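Local coordinates for MexT protein (Pseudomonas aeruginosa, PDB 6L33) that activates transcription of the MexEF-OprN efflux pump and, as a LysR-type regulator, probably binds DNA, its regulatory domain being the part described here, at residues 10-15 / 58-63; 74-79 / 180-185; 103-108 / 149-154; 14-19 / 41-46; 47-52 / 63-68. All coordinates share one frame; numbering follows the deposited sequence.

Contact 1: residues 10-15 / 58-63; sequences FRIGLS and ISVGVS
Ile58 lays its CG2 methyl against the backbone of the neighbouring strand, 3.4 Å from Ile12 C. Its CD1 lies 3.9 Å from Gly13 CA, on the side of the pair where Gly13 and Gly61 face each other; neither glycine has a side chain there, and the place is taken by Ile58 CD1. On the other side of the pair Ile12 and Val60 stand side by side and point the same way, with Ile12 CG2 and Val60 CG1 3.6 Å apart. Farther along, Leu14 and Val62 likewise lie side by side and point the same way, Leu14 CD2 meeting Val62 CB at 3.6 Å. The strands 9-14 and 60-62 run parallel, at 27° to each other, as neighbours in the Rossmann-like, periplasmic-binding-protein type lobe of the LysR effector domain. Four backbone hydrogen bonds join them: Ser59 N to Arg11 O, Gly13 N to Val60 O, Val62 N to Gly13 O and Ser15 N to Val62 O. The bond from Val62 N to Gly13 O measures 2.8 Å. Helix 193-203 packs on the Ile12 face through Leu198, and its Glu195 takes the hydroxyl of Ser59. Ile58 turns instead to helix 49-55, where it meets Met49, Leu52 and Leu53.

Contact 2: residues 74-79 / 180-185; sequences RKTVRR and ELSMAW
With chi1 at -43°, Val77 holds CG1 anti to its carbonyl carbon and beside its backbone N, where it meets Met183 CB at 3.8 Å; CG2, the other branch, touches Leu181 CB at 3.7 Å. In Arg74 a chi3 of -84° turns NE off the line of the chain. Its NH2 is hydrogen-bonded to Thr65 OG1 and Asp66 O; a salt bridge from NH2 to Glu180 OE1 is doubtful, because the place of OE1 is uncertain.

Strands 72-78 and 181-186 are antiparallel. Lys75 and Met183 form a hydrogen-bonded pair, with Met183 N to Lys75 O at 2.7 Å. Beyond Thr76 a classic beta bulge sets both Val77 and Arg78 opposite Leu181, whose O accepts from Val77 N at 3.0 Å and Arg78 N at 3.2 Å, both from the same face of its carbonyl plane. Leu181 N returns a bond to Arg78 O at 2.9 Å.

Lys75 CB meets the edge of the Trp185 ring at CZ3, 4.0 Å away. Strand 72-78 is an outer strand of the sheet within this chain, and strand 60-62 flanks 181-186 on its other side; Met183 packs on helix 193-203, while Arg78 reaches helix 155-164 and pairs with Asp155.

Contact 3: residues 103-108 / 149-154; sequences PHALVS and IIATVP
Ile149 pushes CG2 to 3.4 Å from Ala105 N, and at this end of the strand pair the packing is close. The methyl also meets Ala105 CB at 3.7 Å; because CG2 is anti to the backbone N and CG1 anti to the carbonyl carbon (chi1 -55°), the other branch is left to meet the Pro103 ring. His104 and Ile150 lie side by side, pointing the same way, with Ile150 CD1 3.4 Å from His104 CE1. The backbones are tied by Ile150 N to Pro103 O at 3.0 Å and Ala105 N to Ile150 O at 2.8 Å. Strands 103-107 and 150-154 are parallel neighbours in the sheet of the second alpha/beta lobe of the LysR effector domain, and helix 140-144 packs on the face of Ala105 and Ala151 through Leu144 and Leu140. The strand axes lie 36° apart, and past Ala105 the backbones separate, Val107 CA and Val153 CA standing 7.6 Å apart, and water enters. One molecule bridges the backbones, donating to Ala105 O at 2.6 Å and accepting from Thr152 N. Another sits at the edge of the imidazole, in its plane, joining His104 ND1 to Thr152 OG1, and gives Ile150 O a weak bond. Tyr99 holds the same two side chains, its carbonyl at His104 NE2 and its hydroxyl at Thr152 OG1. Still farther along, Val107 CG2 and Val153 CG1 approach only to 4.2 Å.

Contact 4: residues 14-19 / 41-46; sequences LSDDVE and VRRANY. With SO4 (sulfate ion), chain E.
Asp16 CB lies over the centre of the Arg43 guanidinium, 3.3 Å above its plane, so this aspartate meets the arginine with its methylene. The contact belongs to the beta-alpha-beta unit formed by strand 9-14, helix 18-33 and strand 38-43. Although Arg43 sets out the other way, bends at chi2 (68°) and chi3 put CD and NE back toward segment 14-19, with the guanidinium against Asp16. Both Asp16 carboxylate oxygens are held by backbone amides, of Phe137 and Asn138, and Arg43 NH2 binds Gln136 of the second subunit: the site lies at the dimer interface. Leu14 and Val41 cross obliquely, CD1 on CG1, and the same Val41 methyl touches Glu19 OE2. Leu14 N donates to Arg42 O at 2.9 Å, whereas Ala44 N comes to Leu14 O from above the carbonyl plane. A sulfate ion, probably from the crystallisation liquor, accepts from Arg42 NE and Arg43 N through O3, and Arg43 NH1 of the second subunit binds it too. Arg42 NH2 reaches sulfate O1 at 2.8 Å. In the plane of the Arg43 guanidinium, at its edge, a water accepts from Arg43 NE at 3.0 Å and lies 2.6 Å from Glu19 OE2.

Contact 5: residues 47-52 / 63-68; sequences LLMPNL and SYTDEL
Met49 and Pro50 of helix 49-55 face a loop that leaves strand 60-62, turns a corner at Ser63 and curves round them, the nearest alpha carbons being those of Pro50 and Leu68, 5.4 Å apart. Met49, modelled as selenomethionine, carries most of the contact. Its CG is anti to the backbone N (chi1 -168°), and there it meets Leu68 CD2 at 3.7 Å and Thr65 CG2 at 4.1 Å. The chain then bends at chi2 (59°), and the selenium lies 4.2 Å from Ser63 CB. Thr65 offers its methyl to the helix. Pro50 adds a lighter touch, the ring atom CD standing 4.1 Å from Glu67 O. The contact across is van der Waals packing; Ser63 OG donates to Tyr64 O at 3.1 Å, while Thr65 OG1 bonds to Arg74 and Ser182 and Tyr64 OH to Asp17, all outside the two segments. Leu52 N to Leu48 O closes a helical turn at 2.9 Å, and Asn45 OD1 accepts from the backbone N of both Leu47 and Leu48. In this alpha/beta lobe of the LysR regulatory domain, helix 49-55 is the connection between strands 38-43 and 60-62. Met49 and Leu68 both pack on Ala184, and Tyr64 extends to Tyr156 and Ala157 of helix 155-164; helix 49-55 lies against loop 63-68 and strand 181-186.

Contacts 1, 2 and 4 build one mixed sheet: a backbone hydrogen bond from Arg42 N to Ile12 O (2.8 Å) joins contacts 1 and 4, and one from Gly61 N to Ala184 O (2.9 Å) joins contacts 1 and 2. Contact 5 packs on this sheet, with Met49 CE 3.5 Å from Gly61 CA, and shares Ser63 with contact 1. Contact 3 lies in the other lobe, its centre about 25 Å from that of contact 1. One place where the lobes touch is Pro154 CB on Tyr64 CE1 (3.6 Å); within the first lobe Tyr64 OH is probably hydrogen-bonded to Asp17 OD2 (2.6 Å), joining contacts 4 and 5. In LysR regulators the cleft between such lobes commonly receives the effector; the sulfate of contact 4 instead lies at the subunit interface.

Contact 1: residues 10-15 / 58-63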
# COMPACT_ATOMS: atom_id res chain seq x y z
N PHE B 10 -1.43 13.21 -15.62
CA PHE B 10 -0.44 13.62 -14.63
C PHE B 10 -0.08 12.43 -13.75
O PHE B 10 -0.94 11.64 -13.37
CB PHE B 10 -0.97 14.78 -13.78
CG PHE B 10 -0.93 16.11 -14.48
CD1 PHE B 10 0.25 16.57 -15.04
CD2 PHE B 10 -2.07 16.89 -14.58
CE1 PHE B 10 0.29 17.79 -15.69
CE2 PHE B 10 -2.03 18.11 -15.23
CZ PHE B 10 -0.85 18.56 -15.78
N ARG B 11 1.21 12.31 -13.45
CA ARG B 11 1.75 11.21 -12.66
C ARG B 11 2.42 11.79 -11.42
O ARG B 11 3.39 12.55 -11.54
CB ARG B 11 2.72 10.37 -13.48
CG ARG B 11 2.06 9.62 -14.63
CD ARG B 11 3.07 9.16 -15.68
NE ARG B 11 2.41 8.52 -16.81
CZ ARG B 11 1.98 9.16 -17.89
NH1 ARG B 11 1.39 8.49 -18.88
NH2 ARG B 11 2.15 10.47 -18.00
N ILE B 12 1.90 11.44 -10.25
CA ILE B 12 2.42 11.93 -8.98
C ILE B 12 2.69 10.75 -8.06
O ILE B 12 2.12 9.67 -8.21
CB ILE B 12 1.47 12.94 -8.30
CG1 ILE B 12 0.22 12.22 -7.77
CG2 ILE B 12 1.07 14.05 -9.26
CD1 ILE B 12 -0.73 13.13 -7.02
N GLY B 13 3.58 10.97 -7.09
CA GLY B 13 3.91 9.97 -6.09
C GLY B 13 3.45 10.43 -4.72
O GLY B 13 3.65 11.59 -4.34
N LEU B 14 2.83 9.52 -3.97
CA LEU B 14 2.29 9.87 -2.67
C LEU B 14 2.64 8.80 -1.65
O LEU B 14 2.55 7.61 -1.93
CB LEU B 14 0.77 10.05 -2.72
CG LEU B 14 0.20 11.24 -3.51
CD1 LEU B 14 -1.32 11.24 -3.41
CD2 LEU B 14 0.79 12.56 -3.01
N SER B 15 3.06 9.25 -0.47
CA SER B 15 3.16 8.35 0.67
C SER B 15 1.78 7.79 1.00
O SER B 15 0.75 8.45 0.78
CB SER B 15 3.74 9.09 1.88
OG SER B 15 3.79 8.26 3.02
N ILE B 58 7.12 9.82 -11.99
CA ILE B 58 6.29 10.89 -11.45
C ILE B 58 6.93 12.21 -11.81
O ILE B 58 8.14 12.30 -12.05
CB ILE B 58 6.10 10.78 -9.91
CG1 ILE B 58 7.43 11.03 -9.18
CG2 ILE B 58 5.50 9.43 -9.53
CD1 ILE B 58 7.31 11.04 -7.67
N SER B 59 6.11 13.26 -11.85
CA SER B 59 6.63 14.61 -11.99
C SER B 59 6.79 15.31 -10.65
O SER B 59 7.62 16.22 -10.53
CB SER B 59 5.71 15.45 -12.89
OG SER B 59 4.47 15.69 -12.26
N VAL B 60 6.02 14.90 -9.65
CA VAL B 60 6.08 15.50 -8.32
C VAL B 60 5.64 14.44 -7.32
O VAL B 60 4.84 13.55 -7.64
CB VAL B 60 5.19 16.77 -8.24
CG1 VAL B 60 3.74 16.42 -8.54
CG2 VAL B 60 5.33 17.45 -6.89
N GLY B 61 6.18 14.52 -6.12
CA GLY B 61 5.80 13.60 -5.06
C GLY B 61 5.61 14.33 -3.75
O GLY B 61 6.28 15.33 -3.47
N VAL B 62 4.68 13.82 -2.96
CA VAL B 62 4.48 14.26 -1.58
C VAL B 62 4.72 13.05 -0.70
O VAL B 62 3.88 12.14 -0.63
CB VAL B 62 3.08 14.86 -1.36
CG1 VAL B 62 2.97 15.41 0.06
CG2 VAL B 62 2.81 15.94 -2.38
N SER B 63 5.86 13.03 -0.02
CA SER B 63 6.34 11.84 0.65
C SER B 63 7.28 12.27 1.77
O SER B 63 7.75 13.41 1.82
CB SER B 63 7.07 10.92 -0.33
OG SER B 63 7.40 9.68 0.27

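Contact 2: residues 74-79 / 180-185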
# COMPACT_ATOMS: atom_id res chain seq x y z
N ARG B 74 12.78 20.84 -3.96
CA ARG B 74 11.98 20.29 -2.88
C ARG B 74 11.45 21.42 -2.01
O ARG B 74 12.01 22.52 -1.96
CB ARG B 74 12.79 19.29 -2.03
CG ARG B 74 13.36 19.86 -0.75
CD ARG B 74 14.54 19.03 -0.26
NE ARG B 74 14.12 17.87 0.53
CZ ARG B 74 14.94 16.92 0.96
NH1 ARG B 74 16.24 16.98 0.67
NH2 ARG B 74 14.47 15.90 1.67
N LYS B 75 10.35 21.12 -1.31
CA LYS B 75 9.68 22.08 -0.45
C LYS B 75 9.14 21.32 0.76
O LYS B 75 8.36 20.38 0.60
CB LYS B 75 8.54 22.78 -1.20
CG LYS B 75 7.46 23.39 -0.31
CD LYS B 75 6.46 24.19 -1.15
CE LYS B 75 5.40 24.84 -0.28
NZ LYS B 75 4.23 23.94 -0.05
N THR B 76 9.59 21.70 1.95
CA THR B 76 9.07 21.09 3.16
C THR B 76 7.59 21.43 3.32
O THR B 76 7.20 22.60 3.23
CB THR B 76 9.84 21.57 4.39
OG1 THR B 76 11.20 21.11 4.32
CG2 THR B 76 9.20 21.04 5.67
N VAL B 77 6.76 20.41 3.52
CA VAL B 77 5.35 20.62 3.77
C VAL B 77 4.96 20.34 5.22
O VAL B 77 3.95 20.88 5.69
CB VAL B 77 4.47 19.79 2.81
CG1 VAL B 77 5.02 19.87 1.39
CG2 VAL B 77 4.37 18.35 3.26
N ARG B 78 5.74 19.54 5.95
CA ARG B 78 5.44 19.26 7.35
C ARG B 78 6.63 18.62 8.06
O ARG B 78 7.18 17.61 7.59
CB ARG B 78 4.21 18.36 7.47
CG ARG B 78 3.62 18.30 8.87
CD ARG B 78 2.46 17.32 8.91
NE ARG B 78 1.81 17.28 10.22
CZ ARG B 78 2.28 16.62 11.27
NH1 ARG B 78 1.63 16.64 12.42
NH2 ARG B 78 3.42 15.94 11.17
N ARG B 79 7.04 19.19 9.19
CA ARG B 79 8.05 18.58 10.03
C ARG B 79 7.46 17.40 10.79
O ARG B 79 6.27 17.37 11.12
CB ARG B 79 8.62 19.61 11.01
CG ARG B 79 9.90 19.18 11.69
CD ARG B 79 10.46 20.29 12.57
NE ARG B 79 11.91 20.21 12.69
CZ ARG B 79 12.76 20.84 11.89
NH1 ARG B 79 12.31 21.61 10.90
NH2 ARG B 79 14.07 20.71 12.07
N GLU B 180 11.18 14.52 7.33
CA GLU B 180 10.21 15.53 6.93
C GLU B 180 9.26 14.98 5.87
O GLU B 180 9.62 14.12 5.06
CB GLU B 180 10.94 16.75 6.37
CG GLU B 180 11.95 16.37 5.29
CD GLU B 180 12.62 17.56 4.63
OE1 GLU B 180 12.50 17.71 3.40
OE2 GLU B 180 13.28 18.35 5.35
N LEU B 181 8.02 15.48 5.88
CA LEU B 181 7.16 15.37 4.71
C LEU B 181 7.54 16.48 3.74
O LEU B 181 7.62 17.65 4.13
CB LEU B 181 5.69 15.48 5.09
CG LEU B 181 4.91 14.20 5.44
CD1 LEU B 181 3.44 14.53 5.69
CD2 LEU B 181 5.05 13.14 4.36
N SER B 182 7.80 16.12 2.49
CA SER B 182 8.27 17.07 1.49
C SER B 182 7.41 17.00 0.24
O SER B 182 6.80 15.97 -0.05
CB SER B 182 9.73 16.81 1.10
OG SER B 182 10.63 17.24 2.10
N MSE B 183 7.36 18.11 -0.48
CA MSE B 183 6.97 18.07 -1.88
C MSE B 183 8.24 18.22 -2.69
O MSE B 183 9.00 19.17 -2.51
CB MSE B 183 5.98 19.18 -2.25
CG MSE B 183 5.66 19.20 -3.73
SE MSE B 183 4.40 20.57 -4.29
CE MSE B 183 3.04 20.30 -2.93
N ALA B 184 8.50 17.26 -3.58
CA ALA B 184 9.73 17.25 -4.35
C ALA B 184 9.41 17.04 -5.82
O ALA B 184 8.54 16.25 -6.18
CB ALA B 184 10.69 16.16 -3.86
N TRP B 185 10.13 17.77 -6.67
CA TRP B 185 9.97 17.65 -8.11
C TRP B 185 11.32 17.86 -8.76
O TRP B 185 12.28 18.32 -8.13
CB TRP B 185 8.91 18.63 -8.64
CG TRP B 185 9.25 20.07 -8.44
CD1 TRP B 185 9.80 20.92 -9.37
CD2 TRP B 185 9.04 20.86 -7.26
NE1 TRP B 185 9.95 22.17 -8.83
CE2 TRP B 185 9.49 22.16 -7.54
CE3 TRP B 185 8.52 20.58 -5.99
CZ2 TRP B 185 9.44 23.19 -6.60
CZ3 TRP B 185 8.47 21.61 -5.06
CH2 TRP B 185 8.93 22.89 -5.37

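Contact 3: residues 103-108 / 149-154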
# COMPACT_ATOMS: atom_id res chain seq x y z
N PRO B 103 8.10 -6.78 21.60
CA PRO B 103 8.35 -6.99 20.17
C PRO B 103 7.88 -5.81 19.34
O PRO B 103 6.97 -5.07 19.72
CB PRO B 103 7.54 -8.25 19.85
CG PRO B 103 6.40 -8.19 20.81
CD PRO B 103 6.96 -7.58 22.08
N HIS B 104 8.51 -5.64 18.18
CA HIS B 104 8.33 -4.44 17.38
C HIS B 104 7.89 -4.77 15.97
O HIS B 104 8.28 -5.79 15.39
CB HIS B 104 9.61 -3.61 17.35
CG HIS B 104 10.01 -3.08 18.69
ND1 HIS B 104 9.75 -1.79 19.08
CD2 HIS B 104 10.62 -3.68 19.74
CE1 HIS B 104 10.20 -1.60 20.31
NE2 HIS B 104 10.73 -2.74 20.73
N ALA B 105 7.06 -3.89 15.42
CA ALA B 105 6.71 -3.89 14.01
C ALA B 105 7.42 -2.72 13.35
O ALA B 105 7.40 -1.60 13.86
CB ALA B 105 5.19 -3.77 13.81
N LEU B 106 8.07 -2.99 12.22
CA LEU B 106 8.87 -2.00 11.52
C LEU B 106 8.24 -1.71 10.16
O LEU B 106 7.94 -2.64 9.41
CB LEU B 106 10.31 -2.50 11.34
CG LEU B 106 11.30 -1.57 10.64
CD1 LEU B 106 11.58 -0.35 11.50
CD2 LEU B 106 12.59 -2.32 10.31
N VAL B 107 8.03 -0.43 9.86
CA VAL B 107 7.64 -0.03 8.52
C VAL B 107 8.93 0.05 7.70
O VAL B 107 9.65 1.05 7.76
CB VAL B 107 6.87 1.29 8.50
CG1 VAL B 107 6.40 1.60 7.08
CG2 VAL B 107 5.69 1.22 9.45
N SER B 108 9.23 -1.01 6.97
CA SER B 108 10.44 -1.12 6.17
C SER B 108 10.04 -1.24 4.71
O SER B 108 9.29 -2.15 4.34
CB SER B 108 11.28 -2.33 6.61
OG SER B 108 12.31 -2.60 5.68
N ILE B 149 2.82 -6.06 20.34
CA ILE B 149 3.74 -5.49 19.37
C ILE B 149 3.53 -3.99 19.29
O ILE B 149 2.39 -3.50 19.29
CB ILE B 149 3.56 -6.15 17.99
CG1 ILE B 149 3.70 -7.67 18.08
CG2 ILE B 149 4.56 -5.59 16.99
CD1 ILE B 149 3.22 -8.40 16.83
N ILE B 150 4.63 -3.24 19.21
CA ILE B 150 4.56 -1.79 19.11
C ILE B 150 5.28 -1.36 17.84
O ILE B 150 6.15 -2.07 17.32
CB ILE B 150 5.17 -1.10 20.35
CG1 ILE B 150 6.65 -1.43 20.49
CG2 ILE B 150 4.43 -1.54 21.61
CD1 ILE B 150 7.23 -1.07 21.86
N ALA B 151 4.90 -0.19 17.33
CA ALA B 151 5.49 0.38 16.13
C ALA B 151 5.93 1.81 16.42
O ALA B 151 5.30 2.52 17.22
CB ALA B 151 4.51 0.36 14.95
N THR B 152 7.01 2.23 15.76
CA THR B 152 7.54 3.59 15.88
C THR B 152 7.42 4.25 14.51
O THR B 152 8.11 3.85 13.57
CB THR B 152 8.99 3.58 16.36
OG1 THR B 152 9.10 2.76 17.53
CG2 THR B 152 9.44 4.99 16.68
N VAL B 153 6.56 5.25 14.40
CA VAL B 153 6.21 5.83 13.10
C VAL B 153 6.27 7.35 13.20
O VAL B 153 6.23 7.92 14.31
CB VAL B 153 4.81 5.37 12.63
CG1 VAL B 153 4.72 3.85 12.61
CG2 VAL B 153 3.72 5.97 13.51
N PRO B 154 6.37 8.05 12.07
CA PRO B 154 6.26 9.51 12.09
C PRO B 154 4.89 9.94 12.59
O PRO B 154 3.89 9.23 12.44
CB PRO B 154 6.46 9.91 10.62
CG PRO B 154 7.22 8.77 10.02
CD PRO B 154 6.74 7.54 10.73
O HOH W 1 8.65 0.09 17.56
O HOH W 2 8.69 0.61 14.36

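Contact 4: residues 14-19 / 41-46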
# COMPACT_ATOMS: atom_id res chain seq x y z
N LEU B 14 2.83 9.52 -3.97
CA LEU B 14 2.29 9.87 -2.67
C LEU B 14 2.64 8.80 -1.65
O LEU B 14 2.55 7.61 -1.93
CB LEU B 14 0.77 10.05 -2.72
CG LEU B 14 0.20 11.24 -3.51
CD1 LEU B 14 -1.32 11.24 -3.41
CD2 LEU B 14 0.79 12.56 -3.01
N SER B 15 3.06 9.25 -0.47
CA SER B 15 3.16 8.35 0.67
C SER B 15 1.78 7.79 1.00
O SER B 15 0.75 8.45 0.78
CB SER B 15 3.74 9.09 1.88
OG SER B 15 3.79 8.26 3.02
N ASP B 16 1.75 6.56 1.50
CA ASP B 16 0.47 5.88 1.65
C ASP B 16 -0.41 6.54 2.71
O ASP B 16 -1.64 6.49 2.61
CB ASP B 16 0.69 4.39 1.96
CG ASP B 16 1.08 4.14 3.40
OD1 ASP B 16 2.26 4.35 3.75
OD2 ASP B 16 0.21 3.70 4.18
N ASP B 17 0.19 7.17 3.72
CA ASP B 17 -0.62 7.89 4.70
C ASP B 17 -1.11 9.22 4.14
O ASP B 17 -2.27 9.59 4.36
CB ASP B 17 0.18 8.10 5.99
CG ASP B 17 1.55 8.71 5.75
OD1 ASP B 17 1.93 8.87 4.57
OD2 ASP B 17 2.25 9.03 6.74
N VAL B 18 -0.25 9.95 3.42
CA VAL B 18 -0.64 11.23 2.82
C VAL B 18 -1.81 11.05 1.86
O VAL B 18 -2.68 11.92 1.75
CB VAL B 18 0.57 11.87 2.12
CG1 VAL B 18 0.14 13.11 1.34
CG2 VAL B 18 1.65 12.22 3.13
N GLU B 19 -1.87 9.90 1.17
CA GLU B 19 -2.91 9.66 0.19
C GLU B 19 -4.31 9.74 0.80
O GLU B 19 -5.26 10.13 0.11
CB GLU B 19 -2.68 8.29 -0.46
CG GLU B 19 -3.78 7.83 -1.39
CD GLU B 19 -3.27 6.89 -2.46
OE1 GLU B 19 -4.10 6.26 -3.15
OE2 GLU B 19 -2.03 6.78 -2.60
N VAL B 41 -1.57 8.00 -9.60
CA VAL B 41 -0.86 8.11 -8.33
C VAL B 41 -0.02 6.85 -8.15
O VAL B 41 -0.54 5.73 -8.18
CB VAL B 41 -1.82 8.29 -7.15
CG1 VAL B 41 -1.04 8.47 -5.85
CG2 VAL B 41 -2.75 9.47 -7.38
N ARG B 42 1.29 7.04 -7.96
CA ARG B 42 2.21 5.96 -7.65
C ARG B 42 2.57 6.00 -6.17
O ARG B 42 2.61 7.07 -5.56
CB ARG B 42 3.47 6.05 -8.51
CG ARG B 42 3.22 6.19 -10.00
CD ARG B 42 2.50 4.98 -10.57
NE ARG B 42 3.14 3.73 -10.16
CZ ARG B 42 4.23 3.22 -10.73
NH1 ARG B 42 4.81 3.85 -11.74
NH2 ARG B 42 4.74 2.08 -10.28
N ARG B 43 2.84 4.82 -5.61
CA ARG B 43 3.27 4.73 -4.22
C ARG B 43 4.69 5.26 -4.08
O ARG B 43 5.57 4.92 -4.88
CB ARG B 43 3.19 3.28 -3.73
CG ARG B 43 3.87 3.02 -2.39
CD ARG B 43 3.15 3.71 -1.24
NE ARG B 43 1.74 3.33 -1.17
CZ ARG B 43 1.29 2.21 -0.60
NH1 ARG B 43 2.15 1.35 -0.06
NH2 ARG B 43 -0.01 1.95 -0.58
N ALA B 44 4.92 6.09 -3.06
CA ALA B 44 6.22 6.72 -2.85
C ALA B 44 6.64 6.57 -1.39
O ALA B 44 5.81 6.62 -0.48
CB ALA B 44 6.19 8.21 -3.22
N ASN B 45 7.95 6.38 -1.20
CA ASN B 45 8.57 6.40 0.12
C ASN B 45 9.96 6.99 -0.04
O ASN B 45 10.41 7.25 -1.15
CB ASN B 45 8.61 5.00 0.75
CG ASN B 45 9.37 3.99 -0.10
OD1 ASN B 45 10.60 4.03 -0.17
ND2 ASN B 45 8.65 3.07 -0.72
N TYR B 46 10.64 7.22 1.09
CA TYR B 46 11.91 7.93 0.99
C TYR B 46 13.00 7.13 0.28
O TYR B 46 14.01 7.72 -0.12
CB TYR B 46 12.40 8.37 2.38
CG TYR B 46 12.79 7.26 3.33
CD1 TYR B 46 14.05 6.67 3.25
CD2 TYR B 46 11.93 6.84 4.33
CE1 TYR B 46 14.41 5.66 4.12
CE2 TYR B 46 12.29 5.83 5.20
CZ TYR B 46 13.53 5.25 5.10
OH TYR B 46 13.89 4.25 5.97
S SO4 E . 2.49 1.21 -7.40
O1 SO4 E . 3.26 0.57 -8.46
O2 SO4 E . 2.97 0.78 -6.10
O3 SO4 E . 2.63 2.66 -7.52
O4 SO4 E . 1.08 0.86 -7.54
O HOH W 3 0.30 5.84 -2.02
O HOH W 4 5.95 6.57 2.59

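Contact 5: residues 47-52 / 63-68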
# COMPACT_ATOMS: atom_id res chain seq x y z
N LEU B 47 12.82 5.82 0.10
CA LEU B 47 13.77 5.04 -0.68
C LEU B 47 13.46 5.07 -2.17
O LEU B 47 14.38 5.21 -2.99
CB LEU B 47 13.79 3.58 -0.20
CG LEU B 47 14.43 3.29 1.16
CD1 LEU B 47 14.49 1.79 1.41
CD2 LEU B 47 15.82 3.90 1.24
N LEU B 48 12.19 4.95 -2.55
CA LEU B 48 11.80 4.96 -3.95
C LEU B 48 11.78 6.37 -4.55
O LEU B 48 11.75 6.50 -5.78
CB LEU B 48 10.42 4.33 -4.13
CG LEU B 48 10.26 2.82 -3.96
CD1 LEU B 48 8.84 2.41 -4.31
CD2 LEU B 48 11.26 2.07 -4.82
N MSE B 49 11.78 7.40 -3.71
CA MSE B 49 11.55 8.77 -4.17
C MSE B 49 12.55 9.26 -5.23
O MSE B 49 12.13 9.79 -6.26
CB MSE B 49 11.53 9.72 -2.97
CG MSE B 49 11.03 11.10 -3.29
SE MSE B 49 9.21 11.07 -3.99
CE MSE B 49 9.17 12.91 -4.62
N PRO B 50 13.87 9.10 -5.01
CA PRO B 50 14.81 9.48 -6.08
C PRO B 50 14.64 8.65 -7.34
O PRO B 50 14.81 9.19 -8.45
CB PRO B 50 16.19 9.28 -5.44
CG PRO B 50 15.96 8.42 -4.27
CD PRO B 50 14.58 8.71 -3.78
N ASN B 51 14.30 7.37 -7.21
CA ASN B 51 14.06 6.53 -8.38
C ASN B 51 12.87 7.02 -9.18
O ASN B 51 12.91 7.07 -10.42
CB ASN B 51 13.84 5.07 -7.96
CG ASN B 51 14.95 4.54 -7.08
OD1 ASN B 51 15.17 5.02 -5.97
ND2 ASN B 51 15.66 3.53 -7.57
N LEU B 52 11.77 7.36 -8.50
CA LEU B 52 10.56 7.79 -9.20
C LEU B 52 10.79 9.08 -9.97
O LEU B 52 10.27 9.26 -11.08
CB LEU B 52 9.41 7.96 -8.20
CG LEU B 52 8.89 6.69 -7.53
CD1 LEU B 52 7.92 7.05 -6.41
CD2 LEU B 52 8.23 5.77 -8.54
N SER B 63 5.86 13.03 -0.02
CA SER B 63 6.34 11.84 0.65
C SER B 63 7.28 12.27 1.77
O SER B 63 7.75 13.41 1.82
CB SER B 63 7.07 10.92 -0.33
OG SER B 63 7.40 9.68 0.27
N TYR B 64 7.54 11.34 2.69
CA TYR B 64 8.73 11.45 3.51
C TYR B 64 9.95 11.35 2.61
O TYR B 64 10.00 10.51 1.71
CB TYR B 64 8.76 10.37 4.58
CG TYR B 64 7.53 10.37 5.46
CD1 TYR B 64 7.39 11.31 6.48
CD2 TYR B 64 6.50 9.46 5.26
CE1 TYR B 64 6.26 11.32 7.28
CE2 TYR B 64 5.38 9.47 6.05
CZ TYR B 64 5.26 10.40 7.06
OH TYR B 64 4.13 10.40 7.85
N THR B 65 10.91 12.23 2.82
CA THR B 65 12.09 12.29 1.95
C THR B 65 13.35 12.35 2.80
O THR B 65 13.37 12.98 3.86
CB THR B 65 12.04 13.50 1.02
OG1 THR B 65 11.97 14.70 1.79
CG2 THR B 65 10.83 13.43 0.09
N ASP B 66 14.40 11.67 2.32
CA ASP B 66 15.70 11.75 2.94
C ASP B 66 16.60 12.50 1.98
O ASP B 66 16.71 13.74 2.07
CB ASP B 66 16.20 10.34 3.30
CG ASP B 66 17.52 10.36 4.05
OD1 ASP B 66 18.00 11.46 4.40
OD2 ASP B 66 18.08 9.27 4.29
N GLU B 67 17.26 11.83 1.03
CA GLU B 67 18.05 12.50 0.01
C GLU B 67 17.33 12.45 -1.33
O GLU B 67 16.57 11.52 -1.61
CB GLU B 67 19.43 11.86 -0.12
CG GLU B 67 20.11 11.55 1.20
CD GLU B 67 20.82 12.75 1.79
OE1 GLU B 67 21.35 12.63 2.91
OE2 GLU B 67 20.84 13.81 1.13
N LEU B 68 17.58 13.47 -2.15
CA LEU B 68 16.98 13.62 -3.46
C LEU B 68 18.08 13.86 -4.49
O LEU B 68 19.17 14.33 -4.14
CB LEU B 68 15.97 14.78 -3.48
CG LEU B 68 14.75 14.62 -2.57
CD1 LEU B 68 14.00 15.93 -2.46
CD2 LEU B 68 13.84 13.52 -3.08